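Local coordinates for putative alpha/beta hydrolase fold protein (Candidatus Nitrososphaera gargensis, PDB 5A62) that probably hydrolyses carboxylic esters as a carboxylesterase-like member of the alpha/beta hydrolase family, at residues F3-S6 and V11-Y14; R139-A144 and A191-Y196; R226-T231 and P236-R241. All coordinates share one frame; numbering follows the deposited sequence.

Contact 1. Residues F3-S6 and V11-Y14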
loop_
_atom_site.group_PDB
_atom_site.type_symbol
_atom_site.label_atom_id
_atom_site.label_comp_id
_atom_site.label_asym_id
_atom_site.label_seq_id
_atom_site.Cartn_x
_atom_site.Cartn_y
_atom_site.Cartn_z
ATOM N N PHE A 3 6.300 -14.347 22.311
ATOM C CA PHE A 3 6.714 -13.698 21.039
ATOM C C PHE A 3 7.158 -14.745 20.072
ATOM O O PHE A 3 7.837 -15.729 20.452
ATOM C CB PHE A 3 7.756 -12.667 21.201
ATOM C CG PHE A 3 7.292 -11.457 21.950
ATOM C CD1 PHE A 3 7.350 -11.397 23.327
ATOM C CD2 PHE A 3 6.764 -10.362 21.267
ATOM C CE1 PHE A 3 6.928 -10.290 24.002
ATOM C CE2 PHE A 3 6.344 -9.250 21.955
ATOM C CZ PHE A 3 6.417 -9.204 23.325
ATOM N N LEU A 4 6.833 -14.575 18.808
ATOM C CA LEU A 4 7.389 -15.315 17.713
ATOM C C LEU A 4 8.153 -14.359 16.828
ATOM O O LEU A 4 7.536 -13.498 16.112
ATOM C CB LEU A 4 6.305 -16.037 16.944
ATOM C CG LEU A 4 6.794 -16.746 15.686
ATOM C CD1 LEU A 4 7.897 -17.804 15.898
ATOM C CD2 LEU A 4 5.606 -17.337 14.934
ATOM N N SER A 5 9.467 -14.401 16.822
ATOM C CA SER A 5 10.308 -13.469 16.103
ATOM C C SER A 5 10.870 -14.059 14.873
ATOM O O SER A 5 11.350 -15.181 14.874
ATOM C CB SER A 5 11.423 -12.927 16.994
ATOM O OG SER A 5 10.896 -12.384 18.225
ATOM N N SER A 6 10.805 -13.348 13.773
ATOM C CA SER A 6 11.388 -13.854 12.526
ATOM C C SER A 6 12.785 -13.342 12.340
ATOM O O SER A 6 13.044 -12.138 12.426
ATOM C CB SER A 6 10.554 -13.288 11.370
ATOM O OG SER A 6 11.295 -13.441 10.124
ATOM N N VAL A 11 10.079 -9.113 12.309
ATOM C CA VAL A 11 8.791 -8.975 12.984
ATOM C C VAL A 11 8.739 -9.867 14.177
ATOM O O VAL A 11 8.972 -11.083 14.034
ATOM C CB VAL A 11 7.632 -9.270 12.028
ATOM C CG1 VAL A 11 6.279 -9.163 12.714
ATOM C CG2 VAL A 11 7.628 -8.271 10.811
ATOM N N SER A 12 8.418 -9.341 15.319
ATOM C CA SER A 12 8.214 -10.143 16.547
ATOM C C SER A 12 6.740 -10.060 16.934
ATOM O O SER A 12 6.278 -9.083 17.497
ATOM C CB SER A 12 9.074 -9.628 17.615
ATOM O OG SER A 12 9.002 -10.433 18.731
ATOM N N THR A 13 6.006 -11.114 16.602
ATOM C CA THR A 13 4.594 -11.190 16.838
ATOM C C THR A 13 4.318 -11.569 18.244
ATOM O O THR A 13 4.724 -12.658 18.716
ATOM C CB THR A 13 3.973 -12.264 15.935
ATOM O OG1 THR A 13 4.080 -11.819 14.549
ATOM C CG2 THR A 13 2.562 -12.542 16.281
ATOM N N TYR A 14 3.570 -10.747 18.939
ATOM C CA TYR A 14 3.020 -11.104 20.228
ATOM C C TYR A 14 1.822 -11.953 20.061
ATOM O O TYR A 14 0.895 -11.613 19.284
ATOM C CB TYR A 14 2.652 -9.888 21.073
ATOM C CG TYR A 14 2.118 -10.247 22.402
ATOM C CD1 TYR A 14 2.993 -10.549 23.465
ATOM C CD2 TYR A 14 0.781 -10.379 22.608
ATOM C CE1 TYR A 14 2.455 -10.965 24.695
ATOM C CE2 TYR A 14 0.257 -10.758 23.832
ATOM C CZ TYR A 14 1.133 -11.050 24.831
ATOM O OH TYR A 14 0.618 -11.491 26.048
#
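Leu4 and Thr13 face each other as the hydrogen-bonded pair of a short antiparallel hairpin, with the non-hydrogen-bonded pairs Phe3-Tyr14 and Ser5-Ser12 on either side of it. Their two backbone bonds, Leu4 N to Thr13 O and Thr13 N to Leu4 O, are each 2.9 Å long. Toward the turn, Ser6 N reaches Val11 O, also at 2.9 Å. Three CA-H...O contacts accompany these bonds; the shortest brings Phe3 CA to 3.2 Å from Thr13 O.

The aromatic contribution is a T-shaped pair. Tyr14 presents its edge to one face of Phe3, the ring planes standing 71° apart, and Tyr14 CD1 lies 3.7 Å from Phe3 CZ, over the rim of that face and not its middle. Phe3 sets CG beside its own backbone N (chi1 -67°), whereas Tyr14 swings CG anti to its N (chi1 -179°); the two side chains therefore meet at a slant. Arg63 adds a cation-pi contact to Tyr14, and the phenol OH is hydrogen-bonded to Glu16.

On the same face of the sheet Ser5 OG and Ser12 OG share a hydrogen bond of 2.8 Å, the two hydroxyls meeting at their ends. Ser12 OG also lies 3.4 Å from Phe3 CD2, so the hydroxyl pair borders the aromatic one. The other face carries Leu4 and Thr13, and there Leu4 packs on Leu84 and His87 of helix 74-87.

Taken together, the chemistry describes an edge hairpin with two unlike faces: main-chain bonds set the register, a polar pair and a ring pair decorate the more accessible side, and an aliphatic chain ties the outermost strand, 3-5, to the body of the fold.

Contact 2. Residues R139-A144 and A191-Y196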
loop_
_atom_site.group_PDB
_atom_site.type_symbol
_atom_site.label_atom_id
_atom_site.label_comp_id
_atom_site.label_asym_id
_atom_site.label_seq_id
_atom_site.Cartn_x
_atom_site.Cartn_y
_atom_site.Cartn_z
ATOM N N ARG A 139 -7.807 10.905 5.780
ATOM C CA ARG A 139 -7.872 11.858 6.880
ATOM C C ARG A 139 -7.513 11.225 8.208
ATOM O O ARG A 139 -6.867 11.884 9.001
ATOM C CB ARG A 139 -9.233 12.525 6.980
ATOM C CG ARG A 139 -9.232 13.772 7.865
ATOM C CD ARG A 139 -8.408 14.866 7.200
ATOM N NE ARG A 139 -8.126 16.026 8.035
ATOM C CZ ARG A 139 -7.154 16.093 8.927
ATOM N NH1 ARG A 139 -6.440 15.012 9.215
ATOM N NH2 ARG A 139 -6.911 17.232 9.558
ATOM N N THR A 140 -7.827 9.935 8.429
ATOM C CA THR A 140 -7.406 9.319 9.662
ATOM C C THR A 140 -5.874 9.143 9.676
ATOM O O THR A 140 -5.237 9.358 10.701
ATOM C CB THR A 140 -8.088 7.994 9.964
ATOM O OG1 THR A 140 -7.849 7.086 8.872
ATOM C CG2 THR A 140 -9.598 8.236 10.113
ATOM N N ARG A 141 -5.257 8.793 8.547
ATOM C CA ARG A 141 -3.796 8.750 8.504
ATOM C C ARG A 141 -3.184 10.118 8.852
ATOM O O ARG A 141 -2.213 10.197 9.594
ATOM C CB ARG A 141 -3.257 8.268 7.145
ATOM C CG ARG A 141 -3.362 6.756 6.945
ATOM C CD ARG A 141 -2.620 6.303 5.688
ATOM N NE ARG A 141 -3.237 6.759 4.488
ATOM C CZ ARG A 141 -4.234 6.152 3.881
ATOM N NH1 ARG A 141 -4.659 5.015 4.388
ATOM N NH2 ARG A 141 -4.800 6.677 2.821
ATOM N N GLU A 142 -3.794 11.170 8.301
ATOM C CA GLU A 142 -3.246 12.524 8.507
ATOM C C GLU A 142 -3.332 12.894 9.992
ATOM O O GLU A 142 -2.346 13.418 10.539
ATOM C CB GLU A 142 -4.035 13.506 7.681
ATOM C CG GLU A 142 -3.534 14.928 7.828
ATOM C CD GLU A 142 -4.303 15.946 6.983
ATOM O OE1 GLU A 142 -5.238 15.592 6.212
ATOM O OE2 GLU A 142 -3.979 17.168 7.138
ATOM N N VAL A 143 -4.473 12.593 10.611
ATOM C CA VAL A 143 -4.534 12.849 12.056
ATOM C C VAL A 143 -3.522 12.011 12.847
ATOM O O VAL A 143 -2.829 12.468 13.746
ATOM C CB VAL A 143 -5.948 12.639 12.629
ATOM C CG1 VAL A 143 -5.924 12.849 14.141
ATOM C CG2 VAL A 143 -6.922 13.554 11.950
ATOM N N ALA A 144 -3.408 10.738 12.543
ATOM C CA ALA A 144 -2.466 9.878 13.251
ATOM C C ALA A 144 -1.048 10.434 13.159
ATOM O O ALA A 144 -0.306 10.472 14.137
ATOM C CB ALA A 144 -2.483 8.462 12.678
ATOM N N ALA A 191 -1.268 -0.505 7.985
ATOM C CA ALA A 191 -2.390 -1.413 7.853
ATOM C C ALA A 191 -3.419 -0.837 6.888
ATOM O O ALA A 191 -3.982 -1.539 6.052
ATOM C CB ALA A 191 -2.968 -1.762 9.182
ATOM N N THR A 192 -3.689 0.443 7.070
ATOM C CA THR A 192 -4.640 1.074 6.188
ATOM C C THR A 192 -4.161 1.086 4.712
ATOM O O THR A 192 -4.904 0.888 3.752
ATOM C CB THR A 192 -5.089 2.443 6.649
ATOM O OG1 THR A 192 -3.992 3.345 6.629
ATOM C CG2 THR A 192 -5.762 2.422 7.980
ATOM N N VAL A 193 -2.876 1.345 4.515
ATOM C CA VAL A 193 -2.301 1.294 3.175
ATOM C C VAL A 193 -2.439 -0.156 2.605
ATOM O O VAL A 193 -2.709 -0.357 1.435
ATOM C CB VAL A 193 -0.855 1.807 3.188
ATOM C CG1 VAL A 193 -0.153 1.464 1.883
ATOM C CG2 VAL A 193 -0.827 3.295 3.482
ATOM N N ALA A 194 -2.179 -1.158 3.446
ATOM C CA ALA A 194 -2.235 -2.541 3.017
ATOM C C ALA A 194 -3.586 -2.916 2.457
ATOM O O ALA A 194 -3.698 -3.869 1.681
ATOM C CB ALA A 194 -1.822 -3.480 4.107
ATOM N N LEU A 195 -4.630 -2.231 2.880
ATOM C CA LEU A 195 -5.960 -2.570 2.343
ATOM C C LEU A 195 -6.013 -2.444 0.847
ATOM O O LEU A 195 -6.826 -3.106 0.207
ATOM C CB LEU A 195 -7.046 -1.688 2.996
ATOM C CG LEU A 195 -7.157 -1.875 4.523
ATOM C CD1 LEU A 195 -8.176 -0.909 5.037
ATOM C CD2 LEU A 195 -7.484 -3.293 4.898
ATOM N N TYR A 196 -5.236 -1.580 0.255
ATOM C CA TYR A 196 -5.193 -1.466 -1.223
ATOM C C TYR A 196 -4.598 -2.645 -1.935
ATOM O O TYR A 196 -4.697 -2.799 -3.147
ATOM C CB TYR A 196 -4.379 -0.236 -1.639
ATOM C CG TYR A 196 -5.050 1.084 -1.370
ATOM C CD1 TYR A 196 -5.861 1.640 -2.339
ATOM C CD2 TYR A 196 -4.841 1.819 -0.228
ATOM C CE1 TYR A 196 -6.499 2.833 -2.121
ATOM C CE2 TYR A 196 -5.442 3.040 -0.058
ATOM C CZ TYR A 196 -6.278 3.531 -1.009
ATOM O OH TYR A 196 -6.892 4.775 -0.803
HETATM O O HOH W 1 -6.672 3.024 3.368
HETATM O O HOH W 2 -7.056 5.232 1.808
#
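Arg141 and Thr192 bridge two helices of the all-helical cap that alpha/beta hydrolases commonly insert between core strands, here between strands 116-122 and 212-218. Arg141 NH1 gives Thr192 OG1 a hydrogen bond of 2.9 Å, at 155° about the hydrogen, with the oxygen almost exactly in the guanidinium plane. The same hydroxyl is bonded to Val189 O one turn back in its own helix, which uses its proton, helps to set its rotation and leaves it to accept from the arginine.

Two waters extend the link, both lying in the guanidinium plane. Water 1 accepts from Arg141 NH1 at 3.0 Å and donates to Thr192 O; water 2 accepts from Arg141 NH2 at 2.9 Å and passes a bond to Tyr196 OH. Hydrogen bonds thus hold the group around its edge, while Val193 CG2 lies over one face. A bend at chi3 (-68°) turns the guanidinium into this position, with CD 4.1 Å from Val193 CG2.

Arg141 also makes a cation-pi contact with Phe138. The bridge joins helix 136-147 to helix 185-194; helix 149-157 packs against the former, and Thr73 and Tyr72 of the second subunit pack on Arg141 and Val193 respectively.

Contact 3. Residues R226-T231 and P236-R241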
loop_
_atom_site.group_PDB
_atom_site.type_symbol
_atom_site.label_atom_id
_atom_site.label_comp_id
_atom_site.label_asym_id
_atom_site.label_seq_id
_atom_site.Cartn_x
_atom_site.Cartn_y
_atom_site.Cartn_z
ATOM N N ARG A 226 -22.487 -4.109 2.244
ATOM C CA ARG A 226 -22.473 -4.153 0.797
ATOM C C ARG A 226 -21.513 -5.275 0.320
ATOM O O ARG A 226 -21.834 -6.108 -0.554
ATOM C CB ARG A 226 -22.067 -2.825 0.214
ATOM C CG ARG A 226 -22.255 -2.811 -1.304
ATOM C CD ARG A 226 -21.571 -1.613 -1.969
ATOM N NE ARG A 226 -20.143 -1.877 -2.108
ATOM C CZ ARG A 226 -19.130 -1.192 -1.550
ATOM N NH1 ARG A 226 -19.296 -0.206 -0.735
ATOM N NH2 ARG A 226 -17.909 -1.569 -1.898
ATOM N N LEU A 227 -20.296 -5.318 0.866
ATOM C CA LEU A 227 -19.352 -6.325 0.460
ATOM C C LEU A 227 -19.779 -7.733 0.802
ATOM O O LEU A 227 -19.531 -8.615 -0.007
ATOM C CB LEU A 227 -17.985 -5.980 1.042
ATOM C CG LEU A 227 -17.303 -4.713 0.571
ATOM C CD1 LEU A 227 -16.026 -4.471 1.357
ATOM C CD2 LEU A 227 -17.008 -4.705 -0.889
ATOM N N ILE A 228 -20.371 -7.952 1.956
ATOM C CA ILE A 228 -20.769 -9.287 2.313
ATOM C C ILE A 228 -21.946 -9.724 1.544
ATOM O O ILE A 228 -22.046 -10.897 1.184
ATOM C CB ILE A 228 -20.887 -9.447 3.837
ATOM C CG1 ILE A 228 -20.538 -10.911 4.202
ATOM C CG2 ILE A 228 -22.175 -8.901 4.380
ATOM C CD1 ILE A 228 -19.126 -11.296 3.981
ATOM N N LYS A 229 -22.853 -8.833 1.198
ATOM C CA LYS A 229 -23.960 -9.178 0.318
ATOM C C LYS A 229 -23.481 -9.570 -1.054
ATOM O O LYS A 229 -23.920 -10.563 -1.677
ATOM C CB LYS A 229 -24.973 -8.046 0.289
ATOM C CG LYS A 229 -25.820 -8.107 1.549
ATOM C CD LYS A 229 -26.964 -7.101 1.573
ATOM C CE LYS A 229 -26.585 -5.847 2.348
ATOM N NZ LYS A 229 -27.583 -4.738 2.233
ATOM N N GLU A 230 -22.455 -8.861 -1.559
ATOM C CA GLU A 230 -21.853 -9.225 -2.812
ATOM C C GLU A 230 -21.175 -10.587 -2.685
ATOM O O GLU A 230 -21.241 -11.439 -3.583
ATOM C CB GLU A 230 -20.847 -8.142 -3.281
ATOM C CG GLU A 230 -21.477 -6.800 -3.620
ATOM C CD GLU A 230 -20.500 -5.620 -3.822
ATOM O OE1 GLU A 230 -19.265 -5.833 -3.810
ATOM O OE2 GLU A 230 -20.994 -4.460 -3.999
ATOM N N THR A 231 -20.526 -10.835 -1.567
ATOM C CA THR A 231 -19.855 -12.088 -1.327
ATOM C C THR A 231 -20.847 -13.241 -1.284
ATOM O O THR A 231 -20.558 -14.283 -1.907
ATOM C CB THR A 231 -19.073 -12.033 -0.009
ATOM O OG1 THR A 231 -18.070 -10.988 -0.111
ATOM C CG2 THR A 231 -18.319 -13.328 0.234
ATOM N N PRO A 236 -22.672 -18.852 -2.485
ATOM C CA PRO A 236 -23.999 -19.100 -1.910
ATOM C C PRO A 236 -24.016 -20.065 -0.773
ATOM O O PRO A 236 -24.909 -20.013 0.106
ATOM C CB PRO A 236 -24.784 -19.598 -3.100
ATOM C CG PRO A 236 -23.773 -20.141 -4.036
ATOM C CD PRO A 236 -22.610 -19.173 -3.920
ATOM N N GLU A 237 -22.971 -20.873 -0.629
ATOM C CA GLU A 237 -22.900 -21.775 0.514
ATOM C C GLU A 237 -22.480 -21.071 1.815
ATOM O O GLU A 237 -22.522 -21.679 2.888
ATOM C CB GLU A 237 -21.994 -22.999 0.186
ATOM C CG GLU A 237 -22.646 -23.770 -0.970
ATOM C CD GLU A 237 -22.137 -25.172 -1.237
ATOM O OE1 GLU A 237 -21.129 -25.308 -1.961
ATOM O OE2 GLU A 237 -22.769 -26.151 -0.752
ATOM N N MET A 238 -22.066 -19.789 1.799
ATOM C CA MET A 238 -21.726 -19.020 3.007
ATOM C C MET A 238 -22.950 -18.876 3.887
ATOM O O MET A 238 -24.070 -18.745 3.378
ATOM C CB MET A 238 -21.132 -17.604 2.652
ATOM C CG MET A 238 -20.833 -16.644 3.830
ATOM S SD MET A 238 -19.986 -15.036 3.526
ATOM C CE MET A 238 -21.342 -14.283 2.689
ATOM N N GLU A 239 -22.756 -18.827 5.157
ATOM C CA GLU A 239 -23.807 -18.494 6.087
ATOM C C GLU A 239 -23.619 -17.072 6.595
ATOM O O GLU A 239 -22.640 -16.785 7.257
ATOM C CB GLU A 239 -23.806 -19.496 7.213
ATOM C CG GLU A 239 -24.136 -20.919 6.752
ATOM C CD GLU A 239 -25.589 -21.056 6.274
ATOM O OE1 GLU A 239 -26.384 -20.281 6.791
ATOM O OE2 GLU A 239 -25.912 -21.855 5.351
ATOM N N LEU A 240 -24.574 -16.176 6.330
ATOM C CA LEU A 240 -24.497 -14.806 6.721
ATOM C C LEU A 240 -25.547 -14.504 7.731
ATOM O O LEU A 240 -26.725 -14.866 7.536
ATOM C CB LEU A 240 -24.756 -13.966 5.500
ATOM C CG LEU A 240 -24.992 -12.482 5.684
ATOM C CD1 LEU A 240 -23.811 -11.749 6.289
ATOM C CD2 LEU A 240 -25.347 -11.861 4.346
ATOM N N ARG A 241 -25.234 -13.774 8.771
ATOM C CA ARG A 241 -26.212 -13.330 9.760
ATOM C C ARG A 241 -25.960 -11.893 9.987
ATOM O O ARG A 241 -24.816 -11.413 10.119
ATOM C CB ARG A 241 -26.026 -14.109 11.057
ATOM C CG ARG A 241 -26.082 -15.618 10.957
ATOM C CD ARG A 241 -27.512 -16.095 10.704
ATOM N NE ARG A 241 -27.513 -17.544 10.578
ATOM C CZ ARG A 241 -27.275 -18.234 9.475
ATOM N NH1 ARG A 241 -27.055 -17.623 8.312
ATOM N NH2 ARG A 241 -27.258 -19.572 9.516
#
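Leu227 O is gripped twice by Thr231, the residue whose methyl group faces Met238 across the contact. Thr231 N supplies the usual helical bond at 2.9 Å, and Thr231 OG1 adds a second at 2.8 Å, arriving from the opposite face of the carbonyl plane. With its hydroxyl turned back along the helix in this way (chi1 -61°), Thr231 leaves CG2 for apolar contact.

The meeting itself is aliphatic. Ile228 CG2 touches Leu240 CD1 at 3.8 Å, the branches approaching at a slant. In the Met238 conformer described, one of two modelled, CE lies 3.8 Å from Ile228 CG1 and 4.0 Å from Thr231 CG2, a wedge between the two helix residues that is correspondingly less certain. Ile228 also packs on Ala215 of strand 212-218 and Met121 of strand 116-122, and Leu240 on Val217.

Glu239 and Arg241, strand residues that take no part in this aliphatic meeting, pair by charge. Arg241 NH2 at 2.9 Å and NH1 at 3.1 Å both reach, end-on, Glu239 OE1, which lies close to the guanidinium plane. Arg241 NH1 also donates to Leu240 O, which it approaches from well above the carbonyl plane.

Helix 222-234 is thereby seated on the sheet beside strand 239-243, in the right-handed beta-alpha-beta crossover that runs from strand 212-218 through this helix to that strand and recurs throughout alpha/beta hydrolase folds.

In the fold
Contacts 1 and 3 serve the same sheet at its two outermost strands, 3-5 and 239-243, on opposite sides of the chain's centre and about 34 Å apart between contact centres. Contact 1 is partly exposed and built by strand pairing; contact 3 is more buried and sets a helix on a strand through aliphatic branches, with polar bonds inside each segment or to other chain parts, none between the two. Contact 2 belongs to the helical cap and shares no element with the others. Although buried, it is polar, relying on one arginine, a threonine hydroxyl and two waters, and the second subunit lies beside it. Contacts 2 and 3 do not touch, nearest atoms about 9 Å apart.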